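Local coordinates for Kiaa0380 (PDB 1HTJ), which probably couples heterotrimeric G-protein signalling to Rho GTPases, being the RGS-like domain of a guanine nucleotide exchange factor, at residues 73-76 / 77-80; 158-162 / 163-167; 132-135 / 136-140. The protein carries 3 engineered substitutions. All coordinates share one frame; numbering follows the deposited sequence.

Contact 1 (73-76 / 77-80); sequences SPKD and SRSL
S73 and S77 meet where a loop passes into a helix, and backbone hydrogen bonds set the course. S77 N donates to S73 O over 3.0 Å in a nearly straight bond, 163° at the hydrogen, an i to i+4 bond that closes the loop onto the helix. One turn further on L80 N reaches D76 O at 3.2 Å, the bond of the helix's first turn.

The serine hydroxyls add weaker grips. S77 OG sits between its own backbone N and carbonyl carbon, chi1 60°, which turns it back toward the preceding turn: it makes a weak bond to S73 O at 3.5 Å and lies 3.3 Å from P74 CA. S79 OG likewise gives a weak bond to D76 O, so that carbonyl receives two donors. A short polar side chain suits these places because it can return to a nearby carbonyl earlier in the chain. S73 OG does double duty, taking a weak bond from D76 N and giving another, also weak, to D76 OD2 at 3.2 Å; serine and aspartate thus tie the loop side of the junction.

Packing involves K75 and R78, whose long chains run side by side in the same direction. K75 CA lies 3.8 Å above one face of the R78 guanidinium, offset toward its rim. The cationic ends, K75 NZ and R78 NH2, also come near each other, but this is doubtful, since NH2 is modelled too close to K75 CD.

P74, with its fixed ring, fits the bend before helix 76-89. S77 and L80 pack against Y69 of helix 58-69, where L80 also meets V68, while R78 reaches S114 in another loop.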
loop_
_atom_site.group_PDB
_atom_site.type_symbol
_atom_site.label_atom_id
_atom_site.label_comp_id
_atom_site.label_asym_id
_atom_site.label_seq_id
_atom_site.Cartn_x
_atom_site.Cartn_y
_atom_site.Cartn_z
ATOM N N SER A 73 -1.824 2.009 -18.030
ATOM C CA SER A 73 -1.785 1.894 -19.486
ATOM C C SER A 73 -0.843 0.744 -19.821
ATOM O O SER A 73 0.290 0.716 -19.343
ATOM C CB SER A 73 -1.274 3.191 -20.129
ATOM O OG SER A 73 0.054 3.488 -19.729
ATOM N N PRO A 74 -1.312 -0.236 -20.621
ATOM C CA PRO A 74 -0.508 -1.401 -21.023
ATOM C C PRO A 74 0.838 -1.028 -21.645
ATOM O O PRO A 74 1.273 -1.609 -22.646
ATOM C CB PRO A 74 -1.431 -2.147 -21.998
ATOM C CG PRO A 74 -2.422 -1.088 -22.454
ATOM C CD PRO A 74 -2.669 -0.317 -21.188
ATOM N N LYS A 75 1.477 -0.045 -21.022
ATOM C CA LYS A 75 2.773 0.484 -21.410
ATOM C C LYS A 75 3.447 0.793 -20.074
ATOM O O LYS A 75 4.575 0.363 -19.810
ATOM C CB LYS A 75 2.593 1.767 -22.224
ATOM C CG LYS A 75 3.888 2.495 -22.542
ATOM C CD LYS A 75 4.768 1.724 -23.530
ATOM C CE LYS A 75 4.309 1.875 -24.993
ATOM N NZ LYS A 75 3.021 1.186 -25.325
ATOM N N ASP A 76 2.734 1.534 -19.227
ATOM C CA ASP A 76 3.242 1.881 -17.904
ATOM C C ASP A 76 3.214 0.643 -17.023
ATOM O O ASP A 76 4.024 0.502 -16.105
ATOM C CB ASP A 76 2.401 2.990 -17.257
ATOM C CG ASP A 76 2.822 4.384 -17.705
ATOM O OD1 ASP A 76 4.037 4.605 -17.893
ATOM O OD2 ASP A 76 1.944 5.263 -17.855
ATOM N N SER A 77 2.287 -0.262 -17.311
ATOM C CA SER A 77 2.175 -1.477 -16.519
ATOM C C SER A 77 3.345 -2.429 -16.762
ATOM O O SER A 77 3.866 -3.021 -15.826
ATOM C CB SER A 77 0.847 -2.187 -16.811
ATOM O OG SER A 77 0.743 -2.531 -18.180
ATOM N N ARG A 78 3.774 -2.562 -18.012
ATOM C CA ARG A 78 4.873 -3.468 -18.322
ATOM C C ARG A 78 6.085 -3.314 -17.391
ATOM O O ARG A 78 6.581 -4.302 -16.834
ATOM C CB ARG A 78 5.281 -3.318 -19.796
ATOM C CG ARG A 78 4.255 -3.937 -20.762
ATOM C CD ARG A 78 4.812 -4.180 -22.172
ATOM N NE ARG A 78 4.495 -3.112 -23.128
ATOM C CZ ARG A 78 5.191 -1.986 -23.269
ATOM N NH1 ARG A 78 6.264 -1.757 -22.515
ATOM N NH2 ARG A 78 4.818 -1.086 -24.172
ATOM N N SER A 79 6.551 -2.082 -17.210
ATOM C CA SER A 79 7.688 -1.817 -16.333
ATOM C C SER A 79 7.264 -1.852 -14.862
ATOM O O SER A 79 8.058 -2.230 -14.000
ATOM C CB SER A 79 8.298 -0.460 -16.662
ATOM O OG SER A 79 7.281 0.515 -16.722
ATOM N N LEU A 80 6.026 -1.450 -14.571
ATOM C CA LEU A 80 5.534 -1.494 -13.195
ATOM C C LEU A 80 5.484 -2.955 -12.781
ATOM O O LEU A 80 5.817 -3.294 -11.644
ATOM C CB LEU A 80 4.135 -0.886 -13.066
ATOM C CG LEU A 80 3.518 -0.956 -11.657
ATOM C CD1 LEU A 80 4.422 -0.246 -10.637
ATOM C CD2 LEU A 80 2.130 -0.310 -11.663
#

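Contact 2 (158-162 / 163-167); sequences DLDGD and PLRER
R165 reaches back to the backbone of D158 because its CG stands anti to its backbone N, chi1 -168°, and its chain then bends at chi2 and chi3. D162 also has CG opposite its backbone N, chi1 -179°, which carries the carboxylate forward beside L164. This is an N-cap: D162 OD2 accepts from L164 N at 3.1 Å, the donor standing well above the carboxylate plane. Aspartate suits the position, since its short chain can serve an amide of the first turn that has no helical carbonyl before it, and the negative charge would suit the positive end of the helix dipole. P163 follows naturally as first residue of the helix, where its missing N-H costs nothing. The first turn is completed by E166 N, which donates to D162 O at 3.2 Å.

The arginine spans back to the loop. R165 NE gives its N-H to D158 O at 2.9 Å, coming from above the carbonyl plane. D160 OD2 lies beside the same nitrogen as a charge partner, in a salt bridge 3.2 Å from R165 NE. The D160 carboxylate and the guanidinium are 27° apart in plane, though the two side chains cross at about a right angle. D158 OD2 lies over the centre of one guanidinium face, near enough to add opposite charge but with no N-H aimed at it.

G161 makes the turn with a positive phi, easily tolerated by a residue without a side chain. The E166 carboxylate forms a salt bridge, through OE2, with R40. At the start of that side chain, the methyl L159 CD2 rests 3.5 Å from E166 CA.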
loop_
_atom_site.group_PDB
_atom_site.type_symbol
_atom_site.label_atom_id
_atom_site.label_comp_id
_atom_site.label_asym_id
_atom_site.label_seq_id
_atom_site.Cartn_x
_atom_site.Cartn_y
_atom_site.Cartn_z
ATOM N N ASP A 158 -10.137 17.157 10.389
ATOM C CA ASP A 158 -10.194 18.226 9.407
ATOM C C ASP A 158 -10.995 17.922 8.144
ATOM O O ASP A 158 -11.403 18.836 7.431
ATOM C CB ASP A 158 -8.776 18.638 9.022
ATOM C CG ASP A 158 -8.212 19.684 9.951
ATOM O OD1 ASP A 158 -8.391 19.539 11.179
ATOM O OD2 ASP A 158 -7.592 20.649 9.455
ATOM N N LEU A 159 -11.225 16.648 7.858
ATOM C CA LEU A 159 -11.979 16.292 6.664
ATOM C C LEU A 159 -13.398 16.844 6.712
ATOM O O LEU A 159 -14.101 16.696 7.712
ATOM C CB LEU A 159 -12.030 14.775 6.499
ATOM C CG LEU A 159 -10.708 14.063 6.234
ATOM C CD1 LEU A 159 -10.981 12.590 6.103
ATOM C CD2 LEU A 159 -10.054 14.597 4.973
ATOM N N ASP A 160 -13.816 17.478 5.622
ATOM C CA ASP A 160 -15.157 18.049 5.530
ATOM C C ASP A 160 -15.819 17.721 4.189
ATOM O O ASP A 160 -16.294 18.619 3.499
ATOM C CB ASP A 160 -15.096 19.568 5.709
ATOM C CG ASP A 160 -14.161 20.236 4.712
ATOM O OD1 ASP A 160 -14.200 19.869 3.512
ATOM O OD2 ASP A 160 -13.391 21.133 5.126
ATOM N N GLY A 161 -15.838 16.442 3.820
ATOM C CA GLY A 161 -16.454 16.032 2.565
ATOM C C GLY A 161 -15.856 16.627 1.297
ATOM O O GLY A 161 -15.981 16.047 0.217
ATOM N N ASP A 162 -15.213 17.783 1.429
ATOM C CA ASP A 162 -14.583 18.489 0.315
ATOM C C ASP A 162 -13.295 17.786 -0.151
ATOM O O ASP A 162 -12.322 17.699 0.599
ATOM C CB ASP A 162 -14.269 19.922 0.767
ATOM C CG ASP A 162 -13.634 20.765 -0.317
ATOM O OD1 ASP A 162 -13.237 21.907 -0.002
ATOM O OD2 ASP A 162 -13.535 20.299 -1.476
ATOM N N PRO A 163 -13.274 17.281 -1.400
ATOM C CA PRO A 163 -12.100 16.589 -1.953
ATOM C C PRO A 163 -10.788 17.360 -1.783
ATOM O O PRO A 163 -9.729 16.761 -1.610
ATOM C CB PRO A 163 -12.477 16.395 -3.421
ATOM C CG PRO A 163 -13.961 16.221 -3.356
ATOM C CD PRO A 163 -14.370 17.311 -2.384
ATOM N N LEU A 164 -10.861 18.687 -1.834
ATOM C CA LEU A 164 -9.673 19.518 -1.670
ATOM C C LEU A 164 -9.086 19.283 -0.286
ATOM O O LEU A 164 -7.865 19.239 -0.102
ATOM C CB LEU A 164 -10.028 20.998 -1.810
ATOM C CG LEU A 164 -8.867 21.959 -1.554
ATOM C CD1 LEU A 164 -7.841 21.829 -2.662
ATOM C CD2 LEU A 164 -9.385 23.378 -1.473
ATOM N N ARG A 165 -9.979 19.144 0.684
ATOM C CA ARG A 165 -9.587 18.915 2.060
ATOM C C ARG A 165 -8.924 17.549 2.199
ATOM O O ARG A 165 -7.871 17.416 2.818
ATOM C CB ARG A 165 -10.817 18.977 2.960
ATOM C CG ARG A 165 -10.496 19.033 4.432
ATOM C CD ARG A 165 -9.736 20.305 4.751
ATOM N NE ARG A 165 -10.307 20.985 5.907
ATOM C CZ ARG A 165 -9.909 22.173 6.349
ATOM N NH1 ARG A 165 -8.929 22.818 5.730
ATOM N NH2 ARG A 165 -10.492 22.713 7.412
ATOM N N GLU A 166 -9.547 16.537 1.609
ATOM C CA GLU A 166 -9.029 15.189 1.697
ATOM C C GLU A 166 -7.653 15.052 1.081
ATOM O O GLU A 166 -6.832 14.261 1.551
ATOM C CB GLU A 166 -9.985 14.205 1.036
ATOM C CG GLU A 166 -9.576 12.766 1.254
ATOM C CD GLU A 166 -10.669 11.792 0.897
ATOM O OE1 GLU A 166 -11.128 11.823 -0.260
ATOM O OE2 GLU A 166 -11.067 10.998 1.771
ATOM N N ARG A 167 -7.400 15.809 0.021
ATOM C CA ARG A 167 -6.102 15.749 -0.622
ATOM C C ARG A 167 -5.081 16.359 0.318
ATOM O O ARG A 167 -3.959 15.877 0.432
ATOM C CB ARG A 167 -6.116 16.505 -1.954
ATOM C CG ARG A 167 -4.746 16.981 -2.391
ATOM C CD ARG A 167 -4.525 16.845 -3.893
ATOM N NE ARG A 167 -3.272 17.496 -4.288
ATOM C CZ ARG A 167 -2.554 17.167 -5.356
ATOM N NH1 ARG A 167 -2.959 16.188 -6.155
ATOM N NH2 ARG A 167 -1.415 17.802 -5.608
#

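Contact 3 (132-135 / 136-140); sequences IQEQ and IHDYR
I132 and I136 make a local, one-turn contact within the long helix 118-144, at a section whose inner side faces helices 41-54 and 58-69. The backbone gives four successive i to i+4 hydrogen bonds, from I136 N to I132 O at 2.8 Å through to Y139 N to Q135 O at 2.9 Å; between them H137 N donates to Q133 O and D138 N to E134 O.

On the apolar side I136 CD1 approaches I132 CG2 at 4.3 Å and lies 4.0 Å from Q133 NE2, the glutamine running alongside the isoleucine. Branched isoleucines fill the space between helices: I136 meets F47, and I132 meets P59 and Y63. Q135 is buried yet polar, and its NE2 is satisfied by donating to D56 O. Y139 carries its hydroxyl to E153 and sets its ring edge-to-face with F31.

E134 and D138 set two acids one turn apart, D138 at the border with helix 41-54, where it lies on Y50. D138 has CG beside its backbone N, chi1 -68°, which brings OD2 to 3.1 Å from E134 O, two acceptors facing each other. E134 OE2 is 3.9 Å from D138 OD2, with the carboxylate planes 84° apart; this neighbourhood could raise the affinity of either acid for a proton. An alanine here in place of D138 would remove the carboxylate, and is likely to leave Y50 less covered and E134 without its neighbouring charge.

I132, Q135, I136 and Y139 buried, with E134 and H137 exposed, give the amphipathic pattern of a helix packed into the all-helical RGS-like domain.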
loop_
_atom_site.group_PDB
_atom_site.type_symbol
_atom_site.label_atom_id
_atom_site.label_comp_id
_atom_site.label_asym_id
_atom_site.label_seq_id
_atom_site.Cartn_x
_atom_site.Cartn_y
_atom_site.Cartn_z
ATOM N N ILE A 132 -3.106 -8.662 5.629
ATOM C CA ILE A 132 -3.568 -7.294 5.609
ATOM C C ILE A 132 -4.726 -7.161 6.616
ATOM O O ILE A 132 -4.772 -6.212 7.398
ATOM C CB ILE A 132 -4.036 -6.895 4.204
ATOM C CG1 ILE A 132 -2.840 -6.930 3.247
ATOM C CG2 ILE A 132 -4.682 -5.528 4.241
ATOM C CD1 ILE A 132 -3.149 -6.484 1.822
ATOM N N GLN A 133 -5.641 -8.129 6.603
ATOM C CA GLN A 133 -6.787 -8.119 7.503
ATOM C C GLN A 133 -6.331 -8.102 8.946
ATOM O O GLN A 133 -6.849 -7.348 9.763
ATOM C CB GLN A 133 -7.671 -9.346 7.272
ATOM C CG GLN A 133 -8.627 -9.212 6.096
ATOM C CD GLN A 133 -9.468 -7.950 6.178
ATOM O OE1 GLN A 133 -10.029 -7.629 7.235
ATOM N NE2 GLN A 133 -9.567 -7.226 5.061
ATOM N N GLU A 134 -5.362 -8.949 9.252
ATOM C CA GLU A 134 -4.825 -9.027 10.594
ATOM C C GLU A 134 -4.261 -7.655 11.001
ATOM O O GLU A 134 -4.514 -7.177 12.108
ATOM C CB GLU A 134 -3.731 -10.080 10.625
ATOM C CG GLU A 134 -3.352 -10.532 12.002
ATOM C CD GLU A 134 -1.952 -11.094 12.029
ATOM O OE1 GLU A 134 -1.646 -11.975 11.179
ATOM O OE2 GLU A 134 -1.161 -10.648 12.899
ATOM N N GLN A 135 -3.507 -7.022 10.101
ATOM C CA GLN A 135 -2.954 -5.701 10.369
ATOM C C GLN A 135 -4.095 -4.699 10.555
ATOM O O GLN A 135 -4.006 -3.790 11.382
ATOM C CB GLN A 135 -2.043 -5.255 9.219
ATOM C CG GLN A 135 -0.803 -6.156 9.018
ATOM C CD GLN A 135 0.124 -5.647 7.931
ATOM O OE1 GLN A 135 -0.281 -4.844 7.090
ATOM N NE2 GLN A 135 1.367 -6.122 7.929
ATOM N N ILE A 136 -5.165 -4.859 9.782
ATOM C CA ILE A 136 -6.312 -3.974 9.916
ATOM C C ILE A 136 -6.882 -4.112 11.338
ATOM O O ILE A 136 -7.227 -3.121 11.977
ATOM C CB ILE A 136 -7.397 -4.287 8.851
ATOM C CG1 ILE A 136 -7.084 -3.495 7.578
ATOM C CG2 ILE A 136 -8.796 -3.941 9.383
ATOM C CD1 ILE A 136 -8.006 -3.772 6.407
ATOM N N HIS A 137 -6.949 -5.342 11.833
ATOM C CA HIS A 137 -7.442 -5.597 13.182
ATOM C C HIS A 137 -6.507 -4.915 14.194
ATOM O O HIS A 137 -6.943 -4.236 15.131
ATOM C CB HIS A 137 -7.483 -7.116 13.447
ATOM C CG HIS A 137 -7.420 -7.477 14.903
ATOM N ND1 HIS A 137 -8.470 -7.257 15.775
ATOM C CD2 HIS A 137 -6.399 -7.959 15.656
ATOM C CE1 HIS A 137 -8.095 -7.580 17.002
ATOM N NE2 HIS A 137 -6.844 -8.008 16.957
ATOM N N ASP A 138 -5.210 -5.109 13.992
ATOM C CA ASP A 138 -4.220 -4.533 14.877
ATOM C C ASP A 138 -4.349 -3.029 14.980
ATOM O O ASP A 138 -4.275 -2.474 16.072
ATOM C CB ASP A 138 -2.825 -4.900 14.410
ATOM C CG ASP A 138 -2.548 -6.353 14.573
ATOM O OD1 ASP A 138 -2.987 -6.917 15.606
ATOM O OD2 ASP A 138 -1.890 -6.931 13.685
ATOM N N TYR A 139 -4.545 -2.369 13.845
ATOM C CA TYR A 139 -4.676 -0.929 13.881
ATOM C C TYR A 139 -5.948 -0.500 14.605
ATOM O O TYR A 139 -5.935 0.496 15.328
ATOM C CB TYR A 139 -4.650 -0.302 12.486
ATOM C CG TYR A 139 -4.651 1.205 12.605
ATOM C CD1 TYR A 139 -3.655 1.851 13.343
ATOM C CD2 TYR A 139 -5.709 1.977 12.107
ATOM C CE1 TYR A 139 -3.712 3.213 13.603
ATOM C CE2 TYR A 139 -5.779 3.358 12.364
ATOM C CZ TYR A 139 -4.775 3.959 13.123
ATOM O OH TYR A 139 -4.859 5.288 13.468
ATOM N N ARG A 140 -7.039 -1.240 14.419
ATOM C CA ARG A 140 -8.286 -0.886 15.098
ATOM C C ARG A 140 -8.085 -1.006 16.603
ATOM O O ARG A 140 -8.673 -0.267 17.377
ATOM C CB ARG A 140 -9.442 -1.780 14.631
ATOM C CG ARG A 140 -10.062 -1.310 13.293
ATOM C CD ARG A 140 -10.126 -2.425 12.238
ATOM N NE ARG A 140 -11.249 -3.338 12.443
ATOM C CZ ARG A 140 -12.522 -2.948 12.411
ATOM N NH1 ARG A 140 -12.808 -1.665 12.181
ATOM N NH2 ARG A 140 -13.509 -3.824 12.612
#

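How the contacts relate
Running from the N terminus, contact 1 comes first, at the turn that follows helix 58-69 and opens helix 76-89. Contact 3 comes next, inside helix 118-144, and closes no loop. Contact 2 is last, where the chain leaves the loop after that helix and enters helix 163-182. The three stand in series, none nested in or crossing another, and none touches its fellows: contacts 2 and 3 come closest, nearest atoms about 12 Å apart, while contacts 1 and 3 lie on opposite sides of the chain's centre. Helix 58-69 borders both contacts 1 and 3, and helix 41-54 both contacts 2 and 3.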